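Long-range contacts in putative endo-1,4-beta-xylanase (Bacteroides thetaiotaomicron VPI-5482, PDB 5MSX), which probably hydrolyses glycosidic bonds in plant pectin as a family 43 glycoside hydrolase, likely acting as an arabinofuranosidase: residues 31-36 with 283-288; 53-58 with 396-401. One frame throughout, in Å; residues are numbered along the deposited sequence.

Contact 1 (31-36 with 283-288); sequences PDMIAD and STNRQT. With EDO (1,2-ethanediol), chain U; EDO (1,2-ethanediol), chain B.
The backbone oxygen of Asp32 is gripped twice. Gln287 NE2 donates to Asp32 O at 3.1 Å, with an N-H...O angle of 161°. The donor stands well above the carbonyl plane. The oxygen lies close to the plane of the glutamine amide. A water gives the second bond to Asp32 O and accepts from Thr288 N, so it bridges the two backbones. The other end of the Gln287 amide is held by Arg281, and NE2 also reaches Asn363 O. Both amide atoms are thus engaged, which should fix the flip of the group.

Met33 runs extended beyond CG (chi2 -178°). Its side chain crosses that of Asn285 at a slant, with Met33 SD 3.7 Å from Asn285 CB. The side chains of Ile34 and Thr288 cross at about a right angle, with Ile34 CG1 3.9 Å from Thr288 CB.

Ala35 CB lies over one face of the Arg286 guanidinium, 3.5 Å from CZ. At the edge of that group, Arg286 NH2 donates to O2 of a bound ethanediol at 2.9 Å. This molecule, probably from the crystallisation liquor, lies beside Arg286 and Asp36, the predicted proton acceptor. The main polar partner of Arg286 is Asp53.

Both segments belong to the family 43 five-bladed beta-propeller, at its border with the F5/8 type C domain. Residues 34-35 pair with strand 45-52, while 283-288 lead into strand 287-293 of a separate antiparallel sheet. Leu277 of strand 272-278 touches Ala35, Asp36 and Arg286. Trp454, from strand 452-458 of the F5/8 type C domain, packs on Met33 and Gln287.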
ATOM      1  N   PRO C  31     -26.898  -1.872 -23.241  1.00 21.56           N
ATOM      2  CA  PRO C  31     -27.273  -1.647 -24.669  1.00 20.72           C
ATOM      3  C   PRO C  31     -26.044  -1.515 -25.556  1.00 19.66           C
ATOM      4  O   PRO C  31     -25.753  -0.465 -26.109  1.00 19.53           O
ATOM      5  CB  PRO C  31     -28.102  -0.359 -24.625  1.00 21.24           C
ATOM      6  CG  PRO C  31     -27.618   0.356 -23.416  1.00 21.57           C
ATOM      7  CD  PRO C  31     -27.180  -0.683 -22.414  1.00 20.75           C
ATOM      8  N   ASP C  32     -25.305  -2.599 -25.629  1.00 18.52           N
ATOM      9  CA  ASP C  32     -24.168  -2.708 -26.478  1.00 19.43           C
ATOM     10  C   ASP C  32     -23.842  -4.201 -26.502  1.00 20.12           C
ATOM     11  O   ASP C  32     -24.465  -4.999 -25.793  1.00 19.16           O
ATOM     12  CB  ASP C  32     -22.993  -1.866 -25.923  1.00 20.72           C
ATOM     13  CG  ASP C  32     -21.923  -1.536 -26.976  1.00 20.93           C
ATOM     14  OD1 ASP C  32     -22.056  -1.975 -28.142  1.00 19.80           O
ATOM     15  OD2 ASP C  32     -20.908  -0.887 -26.617  1.00 22.00           O
ATOM     16  N   MET C  33     -22.898  -4.568 -27.338  1.00 20.21           N
ATOM     17  CA  MET C  33     -22.329  -5.885 -27.333  1.00 21.74           C
ATOM     18  C   MET C  33     -21.116  -5.874 -26.410  1.00 22.25           C
ATOM     19  O   MET C  33     -20.113  -5.214 -26.702  1.00 22.45           O
ATOM     20  CB  MET C  33     -21.988  -6.297 -28.771  1.00 22.08           C
ATOM     21  CG  MET C  33     -23.272  -6.503 -29.574  1.00 22.48           C
ATOM     22  SD  MET C  33     -23.000  -7.028 -31.256  1.00 24.95           S
ATOM     23  CE  MET C  33     -24.659  -7.480 -31.768  1.00 23.97           C
ATOM     24  N   ILE C  34     -21.272  -6.538 -25.257  1.00 22.26           N
ATOM     25  CA  ILE C  34     -20.229  -6.665 -24.273  1.00 21.49           C
ATOM     26  C   ILE C  34     -20.114  -8.118 -23.812  1.00 20.39           C
ATOM     27  O   ILE C  34     -21.104  -8.879 -23.848  1.00 19.79           O
ATOM     28  CB  ILE C  34     -20.427  -5.717 -23.072  1.00 23.51           C
ATOM     29  CG1 ILE C  34     -21.707  -6.034 -22.281  1.00 24.21           C
ATOM     30  CG2 ILE C  34     -20.418  -4.262 -23.542  1.00 25.01           C
ATOM     31  CD1 ILE C  34     -21.624  -5.587 -20.833  1.00 23.79           C
ATOM     32  N   ALA C  35     -18.902  -8.476 -23.417  1.00 17.04           N
ATOM     33  CA  ALA C  35     -18.577  -9.787 -22.920  1.00 17.20           C
ATOM     34  C   ALA C  35     -17.557  -9.691 -21.771  1.00 16.73           C
ATOM     35  O   ALA C  35     -16.961  -8.636 -21.529  1.00 16.03           O
ATOM     36  CB  ALA C  35     -18.003 -10.622 -24.048  1.00 17.87           C
ATOM     37  N   ASP C  36     -17.355 -10.809 -21.094  1.00 16.53           N
ATOM     38  CA  ASP C  36     -16.297 -10.960 -20.115  1.00 17.49           C
ATOM     39  C   ASP C  36     -16.467  -9.914 -18.984  1.00 17.16           C
ATOM     40  O   ASP C  36     -15.483  -9.337 -18.513  1.00 17.52           O
ATOM     41  CB  ASP C  36     -14.893 -10.807 -20.752  1.00 18.46           C
ATOM     42  CG  ASP C  36     -14.715 -11.570 -22.089  1.00 19.74           C
ATOM     43  OD1 ASP C  36     -15.220 -12.702 -22.248  1.00 19.27           O
ATOM     44  OD2 ASP C  36     -13.990 -11.025 -22.951  1.00 20.68           O
ATOM     45  N   SER C 283     -19.244 -15.231 -33.009  1.00 21.80           N
ATOM     46  CA  SER C 283     -17.940 -14.553 -32.901  1.00 22.94           C
ATOM     47  C   SER C 283     -18.031 -13.490 -31.780  1.00 22.28           C
ATOM     48  O   SER C 283     -18.623 -13.750 -30.715  1.00 21.21           O
ATOM     49  CB  SER C 283     -17.541 -13.988 -34.286  1.00 23.66           C
ATOM     50  OG  SER C 283     -16.275 -13.339 -34.260  1.00 24.79           O
ATOM     51  N   THR C 284     -17.528 -12.286 -32.027  1.00 23.15           N
ATOM     52  CA  THR C 284     -17.500 -11.237 -31.013  1.00 23.14           C
ATOM     53  C   THR C 284     -18.702 -10.320 -31.191  1.00 22.08           C
ATOM     54  O   THR C 284     -18.548  -9.119 -31.330  1.00 25.68           O
ATOM     55  CB  THR C 284     -16.190 -10.419 -31.114  1.00 24.27           C
ATOM     56  OG1 THR C 284     -15.974 -10.061 -32.473  1.00 24.30           O
ATOM     57  CG2 THR C 284     -14.995 -11.213 -30.648  1.00 23.82           C
ATOM     58  N   ASN C 285     -19.893 -10.894 -31.209  1.00 19.70           N
ATOM     59  CA  ASN C 285     -21.135 -10.153 -31.223  1.00 20.44           C
ATOM     60  C   ASN C 285     -21.993 -10.748 -30.094  1.00 19.70           C
ATOM     61  O   ASN C 285     -23.068 -11.268 -30.316  1.00 18.48           O
ATOM     62  CB  ASN C 285     -21.832 -10.280 -32.582  1.00 21.76           C
ATOM     63  CG  ASN C 285     -20.967  -9.784 -33.719  1.00 22.91           C
ATOM     64  OD1 ASN C 285     -20.594  -8.637 -33.751  1.00 23.34           O
ATOM     65  ND2 ASN C 285     -20.607 -10.665 -34.614  1.00 24.22           N
ATOM     66  N   ARG C 286     -21.468 -10.659 -28.885  1.00 20.09           N
ATOM     67  CA  ARG C 286     -22.091 -11.234 -27.705  1.00 19.54           C
ATOM     68  C   ARG C 286     -22.754 -10.123 -26.908  1.00 17.99           C
ATOM     69  O   ARG C 286     -22.384  -8.961 -27.011  1.00 18.11           O
ATOM     70  CB  ARG C 286     -21.027 -11.953 -26.870  1.00 19.20           C
ATOM     71  CG  ARG C 286     -20.326 -13.058 -27.640  1.00 20.90           C
ATOM     72  CD  ARG C 286     -18.984 -13.454 -27.053  1.00 20.98           C
ATOM     73  NE  ARG C 286     -17.980 -12.387 -27.128  1.00 21.85           N
ATOM     74  CZ  ARG C 286     -16.723 -12.541 -26.709  1.00 21.40           C
ATOM     75  NH1 ARG C 286     -16.326 -13.695 -26.194  1.00 21.59           N
ATOM     76  NH2 ARG C 286     -15.856 -11.548 -26.798  1.00 21.56           N
ATOM     77  N   GLN C 287     -23.736 -10.490 -26.102  1.00 17.87           N
ATOM     78  CA  GLN C 287     -24.276  -9.596 -25.076  1.00 17.11           C
ATOM     79  C   GLN C 287     -24.207 -10.291 -23.738  1.00 16.19           C
ATOM     80  O   GLN C 287     -23.911 -11.497 -23.681  1.00 15.19           O
ATOM     81  CB  GLN C 287     -25.691  -9.158 -25.428  1.00 17.15           C
ATOM     82  CG  GLN C 287     -25.718  -8.174 -26.571  1.00 17.64           C
ATOM     83  CD  GLN C 287     -27.094  -7.554 -26.759  1.00 18.85           C
ATOM     84  OE1 GLN C 287     -28.014  -8.223 -27.203  1.00 19.69           O
ATOM     85  NE2 GLN C 287     -27.242  -6.279 -26.399  1.00 19.20           N
ATOM     86  N   THR C 288     -24.449  -9.513 -22.674  1.00 15.76           N
ATOM     87  CA  THR C 288     -24.286  -9.958 -21.276  1.00 15.17           C
ATOM     88  C   THR C 288     -25.632  -9.920 -20.588  1.00 14.51           C
ATOM     89  O   THR C 288     -26.430  -8.998 -20.822  1.00 14.85           O
ATOM     90  CB  THR C 288     -23.211  -9.158 -20.506  1.00 15.56           C
ATOM     91  OG1 THR C 288     -21.919  -9.489 -21.023  1.00 15.83           O
ATOM     92  CG2 THR C 288     -23.197  -9.490 -18.980  1.00 16.41           C
TER
HETATM   93  C1  EDO U 503     -11.714 -13.341 -26.051  1.00 38.88           C
HETATM   94  O1  EDO U 503     -12.129 -14.363 -25.132  1.00 36.51           O
HETATM   95  C2  EDO U 503     -12.309 -12.008 -25.667  1.00 35.25           C
HETATM   96  O2  EDO U 503     -13.589 -12.224 -25.098  1.00 32.19           O
HETATM   97  C1  EDO B 505     -18.654 -11.013 -37.361  1.00 35.95           C
HETATM   98  O1  EDO B 505     -19.228  -9.713 -37.184  1.00 36.70           O
HETATM   99  C2  EDO B 505     -17.158 -10.977 -37.069  1.00 35.67           C
HETATM  100  O2  EDO B 505     -16.812  -9.935 -36.143  1.00 32.62           O
HETATM  101  O   HOH W   1     -25.077  -6.522 -23.250  1.00 14.79           O

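Contact 2 (53-58 with 396-401); sequences DGYGQG and FVRPTA. With EDO (1,2-ethanediol), chain D; EDO (1,2-ethanediol), chain B.
Arg398 lies over one face of the Tyr55 ring, with the guanidinium and ring planes turned only 24° apart. Its CD makes a CH-pi contact, 4.2 Å from the centroid of the Tyr55 ring. Its CZ stands 5.0 Å from the same centroid and 12° off the ring normal, a cation-pi interaction. The arginine leaves its backbone with CG anti to N. The bend at chi3 (-74°) sets NE and NH2 facing Gly54 O.

There it grips a single backbone oxygen side-on. Arg398 NE donates to Gly54 O at 3.0 Å, and Arg398 NH2 donates to Gly54 O at 2.8 Å. Both bonds are bent, as expected when two nitrogens share one acceptor. The oxygen sits somewhat out of the guanidinium plane.

The far end of the tyrosine meets the short 3-10 segment 399-401. Tyr55 OH and Thr400 OG1 are hydrogen-bonded at 2.6 Å, with Thr400 OG1 at the ring edge. Ala401 CB lies 3.5 Å from Tyr55 OH.

The contact joins a loop of the family 43 catalytic domain to a loop of the F5/8 type C domain. It mixes hydrogen bonds with pi and apolar packing. The carbonyl dipole of Gly54 and the pi face of Tyr55 probably both stabilise the arginine cation. Tyr55 is engaged at both its ring face and its hydroxyl by residues of the other domain.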
ATOM      1  N   ASP C  53     -17.542  -5.571 -27.711  1.00 22.24           N
ATOM      2  CA  ASP C  53     -17.654  -6.483 -28.870  1.00 22.01           C
ATOM      3  C   ASP C  53     -18.253  -5.632 -30.027  1.00 21.57           C
ATOM      4  O   ASP C  53     -18.400  -4.432 -29.896  1.00 20.16           O
ATOM      5  CB  ASP C  53     -18.636  -7.645 -28.495  1.00 22.47           C
ATOM      6  CG  ASP C  53     -17.958  -9.008 -28.248  1.00 24.35           C
ATOM      7  OD1 ASP C  53     -16.724  -9.100 -27.951  1.00 23.47           O
ATOM      8  OD2 ASP C  53     -18.709 -10.034 -28.342  1.00 23.95           O
ATOM      9  N   GLY C  54     -18.642  -6.259 -31.136  1.00 22.10           N
ATOM     10  CA  GLY C  54     -19.400  -5.577 -32.189  1.00 22.78           C
ATOM     11  C   GLY C  54     -18.522  -4.747 -33.137  1.00 24.13           C
ATOM     12  O   GLY C  54     -19.057  -3.921 -33.871  1.00 23.62           O
ATOM     13  N   TYR C  55     -17.198  -4.984 -33.147  1.00 24.02           N
ATOM     14  CA  TYR C  55     -16.274  -4.268 -34.034  1.00 26.77           C
ATOM     15  C   TYR C  55     -15.973  -4.968 -35.391  1.00 31.01           C
ATOM     16  O   TYR C  55     -15.193  -4.453 -36.194  1.00 31.77           O
ATOM     17  CB  TYR C  55     -15.010  -3.804 -33.266  1.00 25.71           C
ATOM     18  CG  TYR C  55     -15.243  -2.425 -32.669  1.00 27.08           C
ATOM     19  CD1 TYR C  55     -16.205  -2.237 -31.682  1.00 27.26           C
ATOM     20  CD2 TYR C  55     -14.559  -1.286 -33.150  1.00 29.62           C
ATOM     21  CE1 TYR C  55     -16.470  -0.979 -31.161  1.00 27.84           C
ATOM     22  CE2 TYR C  55     -14.809  -0.017 -32.632  1.00 28.10           C
ATOM     23  CZ  TYR C  55     -15.760   0.130 -31.631  1.00 28.70           C
ATOM     24  OH  TYR C  55     -16.037   1.353 -31.089  1.00 28.34           O
ATOM     25  N   GLY C  56     -16.599  -6.109 -35.663  1.00 31.77           N
ATOM     26  CA  GLY C  56     -16.638  -6.631 -37.017  1.00 31.13           C
ATOM     27  C   GLY C  56     -15.428  -7.394 -37.524  1.00 33.13           C
ATOM     28  O   GLY C  56     -15.459  -7.845 -38.662  1.00 36.21           O
ATOM     29  N   GLN C  57     -14.387  -7.596 -36.711  1.00 30.08           N
ATOM     30  CA  GLN C  57     -13.204  -8.320 -37.164  1.00 29.99           C
ATOM     31  C   GLN C  57     -12.875  -9.540 -36.310  1.00 29.02           C
ATOM     32  O   GLN C  57     -11.715  -9.967 -36.213  1.00 28.97           O
ATOM     33  CB  GLN C  57     -12.020  -7.353 -37.303  1.00 32.83           C
ATOM     34  CG  GLN C  57     -12.263  -6.307 -38.395  1.00 35.12           C
ATOM     35  CD  GLN C  57     -11.036  -5.464 -38.680  1.00 39.19           C
ATOM     36  OE1 GLN C  57      -9.947  -6.000 -38.900  1.00 43.32           O
ATOM     37  NE2 GLN C  57     -11.195  -4.141 -38.652  1.00 38.22           N
ATOM     38  N   GLY C  58     -13.915 -10.164 -35.757  1.00 28.23           N
ATOM     39  CA  GLY C  58     -13.747 -11.236 -34.785  1.00 27.48           C
ATOM     40  C   GLY C  58     -12.789 -10.815 -33.671  1.00 27.06           C
ATOM     41  O   GLY C  58     -12.805  -9.661 -33.191  1.00 24.70           O
ATOM     42  N   PHE C 396     -27.470   4.450 -29.106  1.00 24.60           N
ATOM     43  CA  PHE C 396     -27.116   3.975 -30.444  1.00 26.28           C
ATOM     44  C   PHE C 396     -26.359   2.659 -30.405  1.00 25.40           C
ATOM     45  O   PHE C 396     -25.722   2.290 -29.397  1.00 25.85           O
ATOM     46  CB  PHE C 396     -26.268   4.993 -31.245  1.00 28.97           C
ATOM     47  CG  PHE C 396     -26.977   6.302 -31.553  1.00 32.94           C
ATOM     48  CD1 PHE C 396     -27.857   6.405 -32.648  1.00 32.82           C
ATOM     49  CD2 PHE C 396     -26.754   7.455 -30.770  1.00 33.56           C
ATOM     50  CE1 PHE C 396     -28.508   7.614 -32.937  1.00 32.52           C
ATOM     51  CE2 PHE C 396     -27.393   8.666 -31.068  1.00 33.17           C
ATOM     52  CZ  PHE C 396     -28.274   8.736 -32.142  1.00 33.74           C
ATOM     53  N   VAL C 397     -26.380   1.989 -31.548  1.00 22.35           N
ATOM     54  CA  VAL C 397     -25.587   0.787 -31.788  1.00 22.50           C
ATOM     55  C   VAL C 397     -24.114   1.165 -32.050  1.00 22.43           C
ATOM     56  O   VAL C 397     -23.832   2.164 -32.728  1.00 23.05           O
ATOM     57  CB  VAL C 397     -26.172  -0.009 -32.992  1.00 20.96           C
ATOM     58  CG1 VAL C 397     -25.244  -1.141 -33.390  1.00 20.73           C
ATOM     59  CG2 VAL C 397     -27.551  -0.531 -32.652  1.00 20.64           C
ATOM     60  N   ARG C 398     -23.190   0.345 -31.550  1.00 23.31           N
ATOM     61  CA  ARG C 398     -21.749   0.653 -31.532  1.00 24.03           C
ATOM     62  C   ARG C 398     -21.439   2.063 -30.955  1.00 24.78           C
ATOM     63  O   ARG C 398     -20.709   2.858 -31.569  1.00 21.93           O
ATOM     64  CB  ARG C 398     -21.081   0.449 -32.896  1.00 24.66           C
ATOM     65  CG  ARG C 398     -19.559   0.353 -32.781  1.00 25.98           C
ATOM     66  CD  ARG C 398     -18.898   0.263 -34.137  1.00 27.29           C
ATOM     67  NE  ARG C 398     -19.082  -1.058 -34.736  1.00 29.25           N
ATOM     68  CZ  ARG C 398     -18.695  -1.406 -35.965  1.00 29.34           C
ATOM     69  NH1 ARG C 398     -18.100  -0.534 -36.766  1.00 30.26           N
ATOM     70  NH2 ARG C 398     -18.902  -2.641 -36.394  1.00 27.47           N
ATOM     71  N   PRO C 399     -21.938   2.339 -29.735  1.00 28.24           N
ATOM     72  CA  PRO C 399     -21.866   3.653 -29.087  1.00 27.66           C
ATOM     73  C   PRO C 399     -20.417   4.136 -28.838  1.00 28.72           C
ATOM     74  O   PRO C 399     -20.128   5.370 -28.808  1.00 28.94           O
ATOM     75  CB  PRO C 399     -22.614   3.409 -27.775  1.00 28.90           C
ATOM     76  CG  PRO C 399     -22.350   1.995 -27.463  1.00 30.66           C
ATOM     77  CD  PRO C 399     -22.468   1.328 -28.802  1.00 29.65           C
ATOM     78  N   THR C 400     -19.504   3.185 -28.664  1.00 27.78           N
ATOM     79  CA  THR C 400     -18.134   3.535 -28.351  1.00 28.83           C
ATOM     80  C   THR C 400     -17.377   4.095 -29.560  1.00 30.83           C
ATOM     81  O   THR C 400     -16.283   4.618 -29.371  1.00 28.79           O
ATOM     82  CB  THR C 400     -17.337   2.365 -27.774  1.00 27.67           C
ATOM     83  OG1 THR C 400     -17.234   1.307 -28.740  1.00 26.90           O
ATOM     84  CG2 THR C 400     -17.982   1.854 -26.465  1.00 28.97           C
ATOM     85  N   ALA C 401     -17.919   3.959 -30.779  1.00 31.31           N
ATOM     86  CA  ALA C 401     -17.297   4.584 -31.971  1.00 31.11           C
ATOM     87  C   ALA C 401     -17.794   5.999 -32.230  1.00 33.98           C
ATOM     88  O   ALA C 401     -17.273   6.680 -33.126  1.00 35.29           O
ATOM     89  CB  ALA C 401     -17.484   3.719 -33.197  1.00 30.13           C
TER
HETATM   90  C1  EDO D 514     -24.391   5.786 -28.351  1.00 32.14           C
HETATM   91  O1  EDO D 514     -25.645   6.096 -27.744  1.00 29.07           O
HETATM   92  C2  EDO D 514     -23.638   6.925 -29.052  1.00 33.33           C
HETATM   93  O2  EDO D 514     -22.346   6.662 -29.622  1.00 33.92           O
HETATM   94  C1  EDO B 505     -18.654 -11.013 -37.361  1.00 35.95           C
HETATM   95  O1  EDO B 505     -19.228  -9.713 -37.184  1.00 36.70           O
HETATM   96  C2  EDO B 505     -17.158 -10.977 -37.069  1.00 35.67           C
HETATM   97  O2  EDO B 505     -16.812  -9.935 -36.143  1.00 32.62           O

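Overall arrangement
The two contacts have centres 9 Å apart and touch through Asp53. Asp53 OD2 forms a salt bridge to Arg286 NE at 2.7 Å. Asp53 N lies 2.8 Å from Met33 O, a probable hydrogen bond. Along the chain their segments alternate. Contact 1 is buried and reaches the predicted active site through Asp36, whose side chain is about 6 Å from a calcium ion. Contact 2 is nearer the surface and meets the F5/8 type C domain. Trp454, which belongs to the calcium site of that domain, lies about 4 Å from Gln287 and about 7 Å from Arg398, measured between side chains. One ethanediol touches both contacts, bonding Asn285 ND2 and Gly58 N.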